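Local coordinates for peptidyl-prolyl cis-trans isomerase cyclophilin-type (Toxoplasma gondii, PDB 3BO7), which probably catalyses the cis-trans isomerisation of peptide bonds preceding proline, as a cyclophilin-type enzyme, and is seen here with the immunosuppressant cyclosporin A, at residues Ile80-Asp91 / Met107-Ser117. Residues are numbered along the deposited sequence; the frame is centred on the assembly and turned at random.
Sequences ISGFPGGAPFED and MANDGKHSNLS. With SO4 (sulfate ion), chain I; SO4 (sulfate ion), chain J; SO4 (sulfate ion), chain K.
Asn115 lies across Phe89 and ties its side-chain amide to two residues of segment 80-91. Its CB sits over one face of the Phe89 ring, 3.5 Å from the centroid. CG stands beside the backbone N (chi1 -62°), and chi2 turns ND2 to the side of Phe89 and Asp91. ND2 gives one bond to Phe89 O at 3.0 Å, from above the carbonyl plane. Its second bond goes to Asp91 OD1 at 2.8 Å, with the amide and carboxylate planes nearly perpendicular (79°). The backbones add a single antiparallel bridge, in which Phe89 N meets a lone pair of Asn115 O at 3.1 Å. Both segments are loops of the cyclophilin fold, one before strand 104-107 and one after it. The second borders the bound peptide, whose backbone is hydrogen-bonded to Asp110 OD1. Asp91 uses both carboxylate oxygens. OD2 takes His113 N in an almost straight bond (3.0 Å, 176°), and OD1 also accepts from two waters. One of these waters links it to Asn109 ND2 and Asn115 OD1. Asn109 ND2 also bonds Lys132 O. His113 returns the grip: its ND1 accepts Asp91 N at 2.9 Å, in the plane of the ring. Glu90 CG lies over a face of that imidazole. At the other end, Leu116 CD2 packs alongside Pro88 and reaches Gly86 O at 3.4 Å. Beyond Phe89, Glu90 N binds a sulfate that Arg29 also holds.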
loop_
_atom_site.group_PDB
_atom_site.type_symbol
_atom_site.label_atom_id
_atom_site.label_comp_id
_atom_site.label_asym_id
_atom_site.label_seq_id
_atom_site.Cartn_x
_atom_site.Cartn_y
_atom_site.Cartn_z
ATOM N N ILE A 80 -9.083 -9.425 -1.044
ATOM C CA ILE A 80 -10.401 -8.863 -1.276
ATOM C C ILE A 80 -10.289 -7.355 -1.096
ATOM O O ILE A 80 -9.325 -6.877 -0.491
ATOM C CB ILE A 80 -11.446 -9.421 -0.264
ATOM C CG1 ILE A 80 -10.882 -9.410 1.170
ATOM C CG2 ILE A 80 -11.921 -10.822 -0.685
ATOM C CD1 ILE A 80 -11.935 -9.519 2.261
ATOM N N SER A 81 -11.256 -6.607 -1.619
ATOM C CA SER A 81 -11.365 -5.201 -1.274
ATOM C C SER A 81 -12.101 -5.078 0.066
ATOM O O SER A 81 -12.616 -6.071 0.587
ATOM C CB SER A 81 -12.095 -4.430 -2.369
ATOM O OG SER A 81 -13.458 -4.788 -2.416
ATOM N N GLY A 82 -12.153 -3.862 0.609
ATOM C CA GLY A 82 -12.850 -3.604 1.866
ATOM C C GLY A 82 -14.369 -3.531 1.786
ATOM O O GLY A 82 -15.030 -3.503 2.817
ATOM N N PHE A 83 -14.918 -3.490 0.573
ATOM C CA PHE A 83 -16.364 -3.396 0.349
ATOM C C PHE A 83 -17.101 -4.729 0.570
ATOM O O PHE A 83 -16.489 -5.791 0.476
ATOM C CB PHE A 83 -16.630 -2.840 -1.053
ATOM C CG PHE A 83 -15.982 -1.484 -1.305
ATOM C CD1 PHE A 83 -16.373 -0.358 -0.572
ATOM C CD2 PHE A 83 -14.988 -1.338 -2.273
ATOM C CE1 PHE A 83 -15.775 0.889 -0.794
ATOM C CE2 PHE A 83 -14.391 -0.094 -2.509
ATOM C CZ PHE A 83 -14.788 1.025 -1.765
ATOM N N PRO A 84 -18.410 -4.687 0.918
ATOM C CA PRO A 84 -19.178 -5.947 1.020
ATOM C C PRO A 84 -19.130 -6.803 -0.245
ATOM O O PRO A 84 -19.431 -6.324 -1.335
ATOM C CB PRO A 84 -20.620 -5.481 1.295
ATOM C CG PRO A 84 -20.640 -4.002 1.049
ATOM C CD PRO A 84 -19.231 -3.520 1.303
ATOM N N GLY A 85 -18.751 -8.063 -0.089
ATOM C CA GLY A 85 -18.620 -8.967 -1.225
ATOM C C GLY A 85 -17.173 -9.118 -1.654
ATOM O O GLY A 85 -16.800 -10.137 -2.233
ATOM N N GLY A 86 -16.361 -8.097 -1.375
ATOM C CA GLY A 86 -14.924 -8.132 -1.653
ATOM C C GLY A 86 -14.521 -8.011 -3.113
ATOM O O GLY A 86 -13.390 -8.301 -3.455
ATOM N N ALA A 87 -15.431 -7.568 -3.976
ATOM C CA ALA A 87 -15.155 -7.486 -5.411
ATOM C C ALA A 87 -14.121 -6.392 -5.714
ATOM O O ALA A 87 -13.982 -5.456 -4.929
ATOM C CB ALA A 87 -16.438 -7.236 -6.176
ATOM N N PRO A 88 -13.384 -6.512 -6.843
ATOM C CA PRO A 88 -12.458 -5.444 -7.228
ATOM C C PRO A 88 -13.174 -4.143 -7.513
ATOM O O PRO A 88 -14.337 -4.158 -7.906
ATOM C CB PRO A 88 -11.808 -5.980 -8.512
ATOM C CG PRO A 88 -12.739 -7.019 -9.006
ATOM C CD PRO A 88 -13.335 -7.638 -7.796
ATOM N N PHE A 89 -12.482 -3.023 -7.320
ATOM C CA PHE A 89 -13.067 -1.722 -7.614
ATOM C C PHE A 89 -12.287 -0.983 -8.696
ATOM O O PHE A 89 -11.127 -1.311 -8.988
ATOM C CB PHE A 89 -13.252 -0.868 -6.340
ATOM C CG PHE A 89 -11.990 -0.633 -5.569
ATOM C CD1 PHE A 89 -11.180 0.478 -5.841
ATOM C CD2 PHE A 89 -11.605 -1.508 -4.571
ATOM C CE1 PHE A 89 -10.008 0.696 -5.130
ATOM C CE2 PHE A 89 -10.439 -1.295 -3.856
ATOM C CZ PHE A 89 -9.636 -0.192 -4.132
ATOM N N GLU A 90 -12.950 0.004 -9.293
ATOM C CA GLU A 90 -12.420 0.736 -10.429
ATOM C C GLU A 90 -11.259 1.654 -10.061
ATOM O O GLU A 90 -11.093 2.059 -8.902
ATOM C CB GLU A 90 -13.534 1.522 -11.116
ATOM C CG GLU A 90 -14.580 0.632 -11.792
ATOM C CD GLU A 90 -15.614 1.411 -12.599
ATOM O OE1 GLU A 90 -16.560 0.775 -13.137
ATOM O OE2 GLU A 90 -15.481 2.655 -12.703
ATOM N N ASP A 91 -10.448 1.962 -11.059
ATOM C CA ASP A 91 -9.315 2.847 -10.883
ATOM C C ASP A 91 -9.783 4.281 -10.651
ATOM O O ASP A 91 -10.883 4.670 -11.070
ATOM C CB ASP A 91 -8.398 2.779 -12.109
ATOM C CG ASP A 91 -7.734 1.416 -12.276
ATOM O OD1 ASP A 91 -7.261 0.838 -11.266
ATOM O OD2 ASP A 91 -7.681 0.926 -13.428
ATOM N N MET A 107 -1.933 1.769 -5.670
ATOM C CA MET A 107 -2.516 0.418 -5.780
ATOM C C MET A 107 -1.800 -0.477 -6.791
ATOM O O MET A 107 -1.586 -0.091 -7.934
ATOM C CB MET A 107 -4.006 0.486 -6.159
ATOM C CG MET A 107 -4.966 0.944 -5.061
ATOM S SD MET A 107 -4.922 -0.047 -3.538
ATOM C CE MET A 107 -5.509 -1.652 -4.097
ATOM N N ALA A 108 -1.431 -1.675 -6.360
ATOM C CA ALA A 108 -1.034 -2.732 -7.277
ATOM C C ALA A 108 -2.292 -3.312 -7.958
ATOM O O ALA A 108 -3.391 -3.293 -7.384
ATOM C CB ALA A 108 -0.274 -3.806 -6.531
ATOM N N ASN A 109 -2.132 -3.837 -9.173
ATOM C CA ASN A 109 -3.239 -4.491 -9.880
ATOM C C ASN A 109 -2.756 -5.467 -10.951
ATOM O O ASN A 109 -1.572 -5.790 -11.006
ATOM C CB ASN A 109 -4.171 -3.444 -10.493
ATOM C CG ASN A 109 -3.442 -2.476 -11.399
ATOM O OD1 ASN A 109 -2.830 -2.876 -12.397
ATOM N ND2 ASN A 109 -3.506 -1.189 -11.059
ATOM N N ASP A 110 -3.689 -5.946 -11.778
ATOM C CA ASP A 110 -3.384 -6.810 -12.919
ATOM C C ASP A 110 -4.110 -6.293 -14.166
ATOM O O ASP A 110 -4.658 -7.083 -14.953
ATOM C CB ASP A 110 -3.812 -8.255 -12.638
ATOM C CG ASP A 110 -2.852 -8.986 -11.732
ATOM O OD1 ASP A 110 -1.657 -8.645 -11.737
ATOM O OD2 ASP A 110 -3.281 -9.919 -11.019
ATOM N N GLY A 111 -4.104 -4.975 -14.340
ATOM C CA GLY A 111 -4.852 -4.317 -15.412
ATOM C C GLY A 111 -5.973 -3.428 -14.884
ATOM O O GLY A 111 -6.133 -3.269 -13.672
ATOM N N LYS A 112 -6.747 -2.852 -15.802
ATOM C CA LYS A 112 -7.877 -1.973 -15.482
ATOM C C LYS A 112 -8.777 -2.524 -14.402
ATOM O O LYS A 112 -9.143 -3.703 -14.434
ATOM C CB LYS A 112 -8.772 -1.786 -16.706
ATOM C CG LYS A 112 -8.174 -1.050 -17.872
ATOM C CD LYS A 112 -9.227 -0.872 -18.968
ATOM C CE LYS A 112 -10.027 -2.162 -19.265
ATOM N NZ LYS A 112 -10.972 -1.975 -20.416
ATOM N N HIS A 113 -9.150 -1.655 -13.468
ATOM C CA HIS A 113 -10.197 -1.924 -12.474
ATOM C C HIS A 113 -10.110 -3.297 -11.799
ATOM O O HIS A 113 -11.083 -4.040 -11.763
ATOM C CB HIS A 113 -11.583 -1.699 -13.091
ATOM C CG HIS A 113 -11.660 -0.491 -13.978
ATOM N ND1 HIS A 113 -11.335 0.776 -13.542
ATOM C CD2 HIS A 113 -12.026 -0.359 -15.275
ATOM C CE1 HIS A 113 -11.499 1.638 -14.530
ATOM N NE2 HIS A 113 -11.915 0.975 -15.593
ATOM N N SER A 114 -8.934 -3.614 -11.267
ATOM C CA SER A 114 -8.693 -4.878 -10.567
ATOM C C SER A 114 -8.089 -4.623 -9.190
ATOM O O SER A 114 -7.238 -5.381 -8.722
ATOM C CB SER A 114 -7.773 -5.783 -11.385
ATOM O OG SER A 114 -6.592 -5.098 -11.750
ATOM N N ASN A 115 -8.549 -3.555 -8.544
ATOM C CA ASN A 115 -8.052 -3.147 -7.236
ATOM C C ASN A 115 -8.692 -3.951 -6.112
ATOM O O ASN A 115 -9.916 -4.044 -6.012
ATOM C CB ASN A 115 -8.314 -1.656 -7.005
ATOM C CG ASN A 115 -7.608 -0.775 -8.001
ATOM O OD1 ASN A 115 -6.385 -0.664 -7.988
ATOM N ND2 ASN A 115 -8.380 -0.117 -8.863
ATOM N N LEU A 116 -7.853 -4.533 -5.269
ATOM C CA LEU A 116 -8.318 -5.270 -4.115
ATOM C C LEU A 116 -7.682 -4.720 -2.842
ATOM O O LEU A 116 -8.248 -3.821 -2.211
ATOM C CB LEU A 116 -8.076 -6.780 -4.295
ATOM C CG LEU A 116 -8.989 -7.490 -5.311
ATOM C CD1 LEU A 116 -8.636 -8.968 -5.426
ATOM C CD2 LEU A 116 -10.466 -7.327 -4.961
ATOM N N SER A 117 -6.506 -5.235 -2.485
ATOM C CA SER A 117 -5.826 -4.841 -1.249
ATOM C C SER A 117 -4.312 -4.593 -1.348
ATOM O O SER A 117 -3.725 -4.008 -0.450
ATOM C CB SER A 117 -6.118 -5.855 -0.145
ATOM O OG SER A 117 -5.328 -7.018 -0.291
HETATM S S SO4 I . -16.352 0.944 -7.728
HETATM O O1 SO4 I . -15.269 1.812 -7.296
HETATM O O2 SO4 I . -16.909 0.239 -6.578
HETATM O O3 SO4 I . -17.421 1.721 -8.365
HETATM O O4 SO4 I . -15.821 -0.001 -8.707
HETATM S S SO4 J . -8.502 -0.931 -22.930
HETATM O O1 SO4 J . -9.931 -0.611 -22.979
HETATM O O2 SO4 J . -7.787 0.207 -22.359
HETATM O O3 SO4 J . -8.290 -2.117 -22.108
HETATM O O4 SO4 J . -7.997 -1.199 -24.273
HETATM S S SO4 K . -11.986 -4.280 -23.454
HETATM O O1 SO4 K . -11.571 -4.098 -24.847
HETATM O O2 SO4 K . -12.714 -3.100 -22.989
HETATM O O3 SO4 K . -12.846 -5.451 -23.331
HETATM O O4 SO4 K . -10.807 -4.472 -22.612
HETATM O O HOH W 1 -5.002 0.973 -9.664
HETATM O O HOH W 2 -6.725 -1.729 -11.420
#